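Acylphosphatase (Bacillus subtilis, PDB 3BR8) catalyses the hydrolysis of acyl phosphates to a carboxylate and phosphate. Local coordinates at residues Y4-D9 / I72-S77; V15-F20 / E58-G63. All blocks are in the same frame, centred on the assembly; numbering follows the deposited sequence.

Interaction 1 of 2, residues Y4-D9 / I72-S77; sequences YRIIVD and ISVTES
R5 and T75 trade two backbone bonds: R5 N gives to T75 O at 2.8 Å, nearly straight at the hydrogen (171°), and T75 N returns to R5 O. I7 and S73 repeat the exchange two residues further along. R5 O also accepts from a water, which donates to it at 2.8 Å and is also hydrogen-bonded to S73 OG at 3.0 Å. The S73 hydroxyl comes close to this water because chi1 (71°) sets OG between the backbone N and the carbonyl carbon; OG also touches I7 CB at 3.4 Å. T75 OG1 rests in the same way on R5 CB. At the non-hydrogen-bonded pairs, side chains gather on the face turned to helix 50-62. V74 CG1 lies over one face of the Y4 ring, offset toward its rim and 4.0 Å from the centroid, a CH-pi contact. The side chain of E76 runs beside Y4, with CB 3.7 Å from Y4 CD2. Further along, I6 CG2 meets I72 CG2 at 3.7 Å, and I72 CG1 reaches V8 CG1. This is a regular antiparallel strand pair, joining outermost strand 68-77 to strand 2-9 in the sheet of the acylphosphatase alpha/beta sandwich.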
ATOM      1  N   TYR A   4      -5.398   7.195   1.142  1.00 10.22           N
ATOM      2  CA  TYR A   4      -6.014   5.884   1.326  1.00  9.57           C
ATOM      3  C   TYR A   4      -5.341   5.123   2.456  1.00  9.66           C
ATOM      4  O   TYR A   4      -4.113   5.080   2.546  1.00 10.10           O
ATOM      5  CB  TYR A   4      -5.899   5.025   0.062  1.00  9.92           C
ATOM      6  CG  TYR A   4      -6.811   5.345  -1.096  1.00 10.62           C
ATOM      7  CD1 TYR A   4      -6.636   4.692  -2.304  1.00 10.65           C
ATOM      8  CD2 TYR A   4      -7.847   6.278  -0.990  1.00 10.05           C
ATOM      9  CE1 TYR A   4      -7.444   4.950  -3.378  1.00 11.33           C
ATOM     10  CE2 TYR A   4      -8.676   6.544  -2.071  1.00 11.94           C
ATOM     11  CZ  TYR A   4      -8.461   5.876  -3.264  1.00 11.41           C
ATOM     12  OH  TYR A   4      -9.272   6.137  -4.339  1.00 13.91           O
ATOM     13  N   ARG A   5      -6.169   4.495   3.281  1.00 10.48           N
ATOM     14  CA  ARG A   5      -5.736   3.472   4.224  1.00 11.43           C
ATOM     15  C   ARG A   5      -6.144   2.119   3.662  1.00 11.11           C
ATOM     16  O   ARG A   5      -7.337   1.828   3.537  1.00 12.29           O
ATOM     17  CB  ARG A   5      -6.393   3.689   5.580  1.00 13.09           C
ATOM     18  CG  ARG A   5      -5.920   4.914   6.286  1.00 14.25           C
ATOM     19  CD  ARG A   5      -6.639   5.004   7.595  1.00 16.87           C
ATOM     20  NE  ARG A   5      -6.250   6.175   8.359  1.00 20.49           N
ATOM     21  CZ  ARG A   5      -6.727   6.448   9.569  1.00 22.44           C
ATOM     22  NH1 ARG A   5      -7.610   5.632  10.139  1.00 22.86           N
ATOM     23  NH2 ARG A   5      -6.329   7.538  10.208  1.00 25.15           N
ATOM     24  N   ILE A   6      -5.157   1.300   3.320  1.00  9.94           N
ATOM     25  CA  ILE A   6      -5.375   0.017   2.658  1.00  9.82           C
ATOM     26  C   ILE A   6      -4.897  -1.103   3.573  1.00  9.62           C
ATOM     27  O   ILE A   6      -3.778  -1.044   4.081  1.00  9.22           O
ATOM     28  CB  ILE A   6      -4.613  -0.033   1.300  1.00 10.26           C
ATOM     29  CG1 ILE A   6      -5.005   1.154   0.399  1.00 11.56           C
ATOM     30  CG2 ILE A   6      -4.813  -1.377   0.599  1.00 11.30           C
ATOM     31  CD1 ILE A   6      -3.998   1.458  -0.706  1.00 13.67           C
ATOM     32  N   ILE A   7      -5.751  -2.101   3.799  1.00  9.99           N
ATOM     33  CA  ILE A   7      -5.338  -3.304   4.524  1.00 10.13           C
ATOM     34  C   ILE A   7      -5.465  -4.486   3.572  1.00  9.68           C
ATOM     35  O   ILE A   7      -6.530  -4.706   2.969  1.00 10.64           O
ATOM     36  CB  ILE A   7      -6.175  -3.548   5.800  1.00 11.62           C
ATOM     37  CG1 ILE A   7      -6.025  -2.373   6.778  1.00 12.28           C
ATOM     38  CG2 ILE A   7      -5.744  -4.852   6.474  1.00 13.52           C
ATOM     39  CD1 ILE A   7      -6.927  -2.423   8.012  1.00 14.62           C
ATOM     40  N   VAL A   8      -4.364  -5.221   3.422  1.00  9.89           N
ATOM     41  CA  VAL A   8      -4.300  -6.353   2.514  1.00 10.75           C
ATOM     42  C   VAL A   8      -4.222  -7.644   3.320  1.00 11.03           C
ATOM     43  O   VAL A   8      -3.458  -7.730   4.292  1.00 11.03           O
ATOM     44  CB  VAL A   8      -3.040  -6.257   1.614  1.00 11.34           C
ATOM     45  CG1 VAL A   8      -3.086  -7.286   0.502  1.00 12.94           C
ATOM     46  CG2 VAL A   8      -2.890  -4.843   1.025  1.00 12.36           C
ATOM     47  N   ASP A   9      -5.001  -8.644   2.917  1.00 11.80           N
ATOM     48  CA  ASP A   9      -4.926  -9.949   3.544  1.00 13.52           C
ATOM     49  C   ASP A   9      -4.701 -11.039   2.503  1.00 14.20           C
ATOM     50  O   ASP A   9      -4.910 -10.821   1.304  1.00 14.38           O
ATOM     51  CB  ASP A   9      -6.192 -10.232   4.365  1.00 15.83           C
ATOM     52  CG  ASP A   9      -5.995 -11.333   5.397  1.00 18.78           C
ATOM     53  OD1 ASP A   9      -4.846 -11.736   5.689  1.00 18.51           O
ATOM     54  OD2 ASP A   9      -7.017 -11.802   5.927  1.00 23.43           O
ATOM     55  N   ILE A  72      -8.696  -6.839  -0.053  1.00 26.30           N
ATOM     56  CA  ILE A  72      -8.191  -5.477   0.106  1.00 24.02           C
ATOM     57  C   ILE A  72      -9.330  -4.591   0.600  1.00 21.87           C
ATOM     58  O   ILE A  72     -10.387  -4.499  -0.037  1.00 24.33           O
ATOM     59  CB  ILE A  72      -7.588  -4.898  -1.202  1.00 26.47           C
ATOM     60  CG1 ILE A  72      -6.250  -5.570  -1.515  1.00 30.45           C
ATOM     61  CG2 ILE A  72      -7.394  -3.385  -1.086  1.00 25.74           C
ATOM     62  CD1 ILE A  72      -5.467  -4.935  -2.644  1.00 35.18           C
ATOM     63  N   SER A  73      -9.122  -3.975   1.759  1.00 19.27           N
ATOM     64  CA  SER A  73     -10.059  -2.984   2.268  1.00 18.16           C
ATOM     65  C   SER A  73      -9.408  -1.627   2.106  1.00 16.04           C
ATOM     66  O   SER A  73      -8.209  -1.489   2.321  1.00 15.23           O
ATOM     67  CB  SER A  73     -10.402  -3.251   3.735  1.00 21.34           C
ATOM     68  OG  SER A  73      -9.312  -2.956   4.585  1.00 22.48           O
ATOM     69  N   VAL A  74     -10.193  -0.639   1.703  1.00 15.60           N
ATOM     70  CA  VAL A  74      -9.691   0.714   1.500  1.00 13.73           C
ATOM     71  C   VAL A  74     -10.657   1.676   2.182  1.00 14.40           C
ATOM     72  O   VAL A  74     -11.867   1.568   1.990  1.00 16.33           O
ATOM     73  CB  VAL A  74      -9.623   1.079  -0.010  1.00 15.15           C
ATOM     74  CG1 VAL A  74      -8.977   2.461  -0.217  1.00 15.54           C
ATOM     75  CG2 VAL A  74      -8.881   0.016  -0.814  1.00 16.65           C
ATOM     76  N   THR A  75     -10.135   2.585   3.001  1.00 13.97           N
ATOM     77  CA  THR A  75     -10.897   3.743   3.482  1.00 15.51           C
ATOM     78  C   THR A  75     -10.149   5.018   3.091  1.00 13.88           C
ATOM     79  O   THR A  75      -8.922   5.018   2.950  1.00 13.97           O
ATOM     80  CB  THR A  75     -11.136   3.731   5.012  1.00 19.09           C
ATOM     81  OG1 THR A  75      -9.880   3.790   5.695  1.00 18.89           O
ATOM     82  CG2 THR A  75     -11.909   2.486   5.453  1.00 22.96           C
ATOM     83  N   GLU A  76     -10.891   6.115   2.927  1.00 14.99           N
ATOM     84  CA  GLU A  76     -10.285   7.339   2.406  1.00 15.18           C
ATOM     85  C   GLU A  76     -10.536   8.603   3.224  1.00 17.06           C
ATOM     86  O   GLU A  76     -11.524   8.697   3.954  1.00 19.18           O
ATOM     87  CB  GLU A  76     -10.717   7.560   0.954  1.00 16.81           C
ATOM     88  CG  GLU A  76     -12.209   7.822   0.788  1.00 20.00           C
ATOM     89  CD  GLU A  76     -12.596   8.103  -0.639  1.00 24.76           C
ATOM     90  OE1 GLU A  76     -12.363   7.227  -1.496  1.00 27.15           O
ATOM     91  OE2 GLU A  76     -13.153   9.192  -0.897  1.00 28.50           O
ATOM     92  N   SER A  77      -9.635   9.571   3.069  1.00 17.80           N
ATOM     93  CA  SER A  77      -9.734  10.872   3.729  1.00 20.50           C
ATOM     94  C   SER A  77      -9.111  11.961   2.863  1.00 22.06           C
ATOM     95  O   SER A  77      -8.119  11.725   2.165  1.00 22.09           O
ATOM     96  CB  SER A  77      -9.038  10.841   5.096  1.00 23.49           C
ATOM     97  OG  SER A  77      -9.131  12.104   5.734  1.00 27.70           O
TER
HETATM   98  O   HOH W   1      -8.496  -0.111   5.250  1.00 21.57           O

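Interaction 2 of 2, residues V15-F20 / E58-G63; sequences VGFRYF and EAVKNG. With PO4 (phosphate ion), chain B.
F20 and F17 both reach G63 with CG anti to the backbone N (chi1 167° and -153°), one turn apart on the first part of helix 17-27. The F20 ring packs against the end of helix 50-62: G63 O stands over the centre of one face, 3.4 Å from F20 CZ, while A59 O lies at the ring edge in its plane, also 3.4 Å from CZ. The edge contact would suit the slightly positive ring hydrogens. F17 places CE2 3.6 Å from G63 CA and CZ near V60 O and V60 CG1, the F17 and V60 side chains crossing at about a right angle. With positive phi (74°), G63 turns the chain out of the helix.

Residues 15-18, the loop and the start of the helix, also hold a phosphate ion, probably from the crystallisation liquor. V15 N and F17 N both donate to its O1, G16 N binds O2 at 2.8 Å, and R18 N and R18 NE converge on O4. The NE bond, 2.7 Å, is made at the edge of the guanidinium, in its plane. R18 is an active-site residue; the other, N36, also binds the phosphate through ND2, as does G14 N, consistent with the ion marking the substrate phosphate site. G16 is the N-cap of helix 17-27, whose N terminus faces the ion. Behind this loop, F17 packs on V69 and V60 on I72, both of strand 68-77, and the two helix ends meet against this strand and strand 2-9.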
ATOM      1  N   VAL A  15       6.998 -12.665   1.486  1.00  9.28           N
ATOM      2  CA  VAL A  15       6.933 -12.826   0.027  1.00  8.99           C
ATOM      3  C   VAL A  15       7.416 -11.583  -0.727  1.00  8.88           C
ATOM      4  O   VAL A  15       7.087 -11.405  -1.900  1.00  9.62           O
ATOM      5  CB  VAL A  15       5.496 -13.193  -0.466  1.00  9.42           C
ATOM      6  CG1 VAL A  15       5.131 -14.633  -0.086  1.00 10.31           C
ATOM      7  CG2 VAL A  15       4.458 -12.209   0.084  1.00  9.78           C
ATOM      8  N   GLY A  16       8.202 -10.736  -0.063  1.00  8.96           N
ATOM      9  CA  GLY A  16       8.673  -9.502  -0.682  1.00  8.52           C
ATOM     10  C   GLY A  16       7.555  -8.515  -1.003  1.00  7.94           C
ATOM     11  O   GLY A  16       7.672  -7.689  -1.923  1.00  7.67           O
ATOM     12  N   PHE A  17       6.477  -8.563  -0.225  1.00  7.81           N
ATOM     13  CA  PHE A  17       5.318  -7.697  -0.488  1.00  7.76           C
ATOM     14  C   PHE A  17       5.599  -6.237  -0.142  1.00  7.35           C
ATOM     15  O   PHE A  17       5.176  -5.330  -0.875  1.00  6.58           O
ATOM     16  CB  PHE A  17       4.081  -8.186   0.288  1.00  8.25           C
ATOM     17  CG  PHE A  17       2.765  -7.827  -0.367  1.00  8.27           C
ATOM     18  CD1 PHE A  17       2.062  -6.680  -0.009  1.00  9.83           C
ATOM     19  CD2 PHE A  17       2.212  -8.675  -1.322  1.00 11.62           C
ATOM     20  CE1 PHE A  17       0.834  -6.380  -0.636  1.00 11.08           C
ATOM     21  CE2 PHE A  17       1.013  -8.377  -1.928  1.00 11.50           C
ATOM     22  CZ  PHE A  17       0.339  -7.232  -1.598  1.00 11.55           C
ATOM     23  N   ARG A  18       6.295  -5.989   0.967  1.00  7.07           N
ATOM     24  CA  ARG A  18       6.587  -4.612   1.333  1.00  7.04           C
ATOM     25  C   ARG A  18       7.443  -3.926   0.272  1.00  6.79           C
ATOM     26  O   ARG A  18       7.156  -2.805  -0.121  1.00  6.68           O
ATOM     27  CB  ARG A  18       7.210  -4.524   2.729  1.00  7.57           C
ATOM     28  CG  ARG A  18       6.246  -4.950   3.847  1.00  7.61           C
ATOM     29  CD  ARG A  18       6.959  -5.098   5.179  1.00  8.29           C
ATOM     30  NE  ARG A  18       7.993  -6.129   5.096  1.00  9.71           N
ATOM     31  CZ  ARG A  18       8.842  -6.430   6.075  1.00 11.48           C
ATOM     32  NH1 ARG A  18       8.788  -5.799   7.245  1.00 13.08           N
ATOM     33  NH2 ARG A  18       9.751  -7.381   5.885  1.00 13.82           N
ATOM     34  N   TYR A  19       8.480  -4.615  -0.203  1.00  7.18           N
ATOM     35  CA  TYR A  19       9.306  -4.114  -1.302  1.00  7.28           C
ATOM     36  C   TYR A  19       8.461  -3.818  -2.549  1.00  7.05           C
ATOM     37  O   TYR A  19       8.612  -2.763  -3.178  1.00  7.00           O
ATOM     38  CB  TYR A  19      10.403  -5.127  -1.643  1.00  7.76           C
ATOM     39  CG  TYR A  19      11.021  -4.916  -3.007  1.00  7.71           C
ATOM     40  CD1 TYR A  19      12.040  -3.977  -3.208  1.00  8.01           C
ATOM     41  CD2 TYR A  19      10.567  -5.640  -4.112  1.00  7.61           C
ATOM     42  CE1 TYR A  19      12.593  -3.785  -4.479  1.00  7.17           C
ATOM     43  CE2 TYR A  19      11.096  -5.442  -5.376  1.00  8.67           C
ATOM     44  CZ  TYR A  19      12.098  -4.513  -5.553  1.00  7.64           C
ATOM     45  OH  TYR A  19      12.613  -4.331  -6.805  1.00  8.51           O
ATOM     46  N   PHE A  20       7.590  -4.752  -2.929  1.00  6.77           N
ATOM     47  CA  PHE A  20       6.743  -4.567  -4.098  1.00  6.95           C
ATOM     48  C   PHE A  20       5.861  -3.331  -3.967  1.00  7.02           C
ATOM     49  O   PHE A  20       5.775  -2.522  -4.896  1.00  6.94           O
ATOM     50  CB  PHE A  20       5.889  -5.814  -4.333  1.00  7.81           C
ATOM     51  CG  PHE A  20       4.788  -5.599  -5.320  1.00  8.78           C
ATOM     52  CD1 PHE A  20       5.076  -5.435  -6.672  1.00 10.18           C
ATOM     53  CD2 PHE A  20       3.469  -5.521  -4.903  1.00 10.45           C
ATOM     54  CE1 PHE A  20       4.071  -5.213  -7.599  1.00 12.39           C
ATOM     55  CE2 PHE A  20       2.458  -5.297  -5.828  1.00 11.90           C
ATOM     56  CZ  PHE A  20       2.762  -5.141  -7.176  1.00 11.71           C
ATOM     57  N   GLU A  58      -5.038  -1.156  -7.818  1.00  8.87           N
ATOM     58  CA  GLU A  58      -5.084  -2.283  -8.754  1.00  9.90           C
ATOM     59  C   GLU A  58      -3.763  -3.041  -8.837  1.00 10.54           C
ATOM     60  O   GLU A  58      -3.736  -4.270  -8.891  1.00 10.69           O
ATOM     61  CB  GLU A  58      -5.531  -1.822 -10.138  1.00 11.14           C
ATOM     62  CG  GLU A  58      -6.972  -1.372 -10.157  1.00 11.93           C
ATOM     63  CD  GLU A  58      -7.903  -2.396  -9.516  1.00 13.73           C
ATOM     64  OE1 GLU A  58      -8.009  -3.523 -10.055  1.00 15.11           O
ATOM     65  OE2 GLU A  58      -8.520  -2.065  -8.479  1.00 13.23           O
ATOM     66  N   ALA A  59      -2.659  -2.299  -8.820  1.00 10.13           N
ATOM     67  CA  ALA A  59      -1.333  -2.926  -8.839  1.00 11.42           C
ATOM     68  C   ALA A  59      -1.091  -3.756  -7.585  1.00 11.69           C
ATOM     69  O   ALA A  59      -0.574  -4.872  -7.651  1.00 12.42           O
ATOM     70  CB  ALA A  59      -0.234  -1.875  -9.008  1.00 11.63           C
ATOM     71  N   VAL A  60      -1.491  -3.221  -6.437  1.00 10.21           N
ATOM     72  CA  VAL A  60      -1.316  -3.928  -5.167  1.00  9.87           C
ATOM     73  C   VAL A  60      -2.000  -5.301  -5.210  1.00  9.85           C
ATOM     74  O   VAL A  60      -1.447  -6.299  -4.730  1.00  9.75           O
ATOM     75  CB  VAL A  60      -1.806  -3.068  -3.960  1.00 10.81           C
ATOM     76  CG1 VAL A  60      -1.916  -3.896  -2.664  1.00 12.04           C
ATOM     77  CG2 VAL A  60      -0.869  -1.870  -3.744  1.00 12.21           C
ATOM     78  N   LYS A  61      -3.190  -5.355  -5.805  1.00 10.94           N
ATOM     79  CA  LYS A  61      -3.935  -6.612  -5.923  1.00 12.54           C
ATOM     80  C   LYS A  61      -3.138  -7.699  -6.648  1.00 12.86           C
ATOM     81  O   LYS A  61      -3.298  -8.880  -6.344  1.00 13.80           O
ATOM     82  CB  LYS A  61      -5.267  -6.393  -6.641  1.00 14.23           C
ATOM     83  CG  LYS A  61      -6.296  -5.640  -5.832  1.00 14.54           C
ATOM     84  CD  LYS A  61      -7.530  -5.338  -6.679  1.00 15.83           C
ATOM     85  CE  LYS A  61      -8.482  -4.390  -5.966  1.00 18.00           C
ATOM     86  NZ  LYS A  61      -9.619  -3.955  -6.833  1.00 19.17           N
ATOM     87  N   ASN A  62      -2.307  -7.306  -7.613  1.00 13.26           N
ATOM     88  CA  ASN A  62      -1.469  -8.264  -8.348  1.00 14.53           C
ATOM     89  C   ASN A  62      -0.347  -8.866  -7.498  1.00 13.37           C
ATOM     90  O   ASN A  62       0.100 -10.000  -7.733  1.00 14.24           O
ATOM     91  CB  ASN A  62      -0.905  -7.624  -9.618  1.00 16.22           C
ATOM     92  CG  ASN A  62      -1.984  -7.269 -10.618  1.00 19.87           C
ATOM     93  OD1 ASN A  62      -2.967  -7.997 -10.779  1.00 23.20           O
ATOM     94  ND2 ASN A  62      -1.810  -6.143 -11.297  1.00 22.14           N
ATOM     95  N   GLY A  63       0.123  -8.100  -6.521  1.00 11.78           N
ATOM     96  CA  GLY A  63       1.055  -8.620  -5.527  1.00 11.30           C
ATOM     97  C   GLY A  63       2.473  -8.844  -6.003  1.00 11.36           C
ATOM     98  O   GLY A  63       2.830  -8.528  -7.142  1.00 12.33           O
TER
HETATM   99  P   PO4 B  92       7.661  -9.360   3.235  1.00  9.35           P
HETATM  100  O1  PO4 B  92       6.430  -9.755   2.421  1.00  9.35           O
HETATM  101  O2  PO4 B  92       8.791 -10.168   2.634  1.00 11.31           O
HETATM  102  O3  PO4 B  92       7.396  -9.748   4.682  1.00 10.80           O
HETATM  103  O4  PO4 B  92       7.907  -7.874   3.018  1.00  9.40           O

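Interaction 1 is largely a surface contact, made at the sheet margin by paired backbone bonds with side chains packed alongside them, and buries the larger area; interaction 2 is partly buried and joins two helix ends through phenylalanine rings set against backbone carbonyls and a glycine. Strand 2-9 leads on to helix 17-27, and helix 50-62 to strand 68-77, making the two contacts neighbours in sequence as well as space. They touch on the apolar face of the sheet: I72 CD1 lies 3.4 Å from K61 CG, V8 CG2 3.9 Å from V60 CG1, and V8 CG1 near F17 CZ. Phosphate binding belongs to interaction 2, while interaction 1 supplies part of the strand floor behind F17.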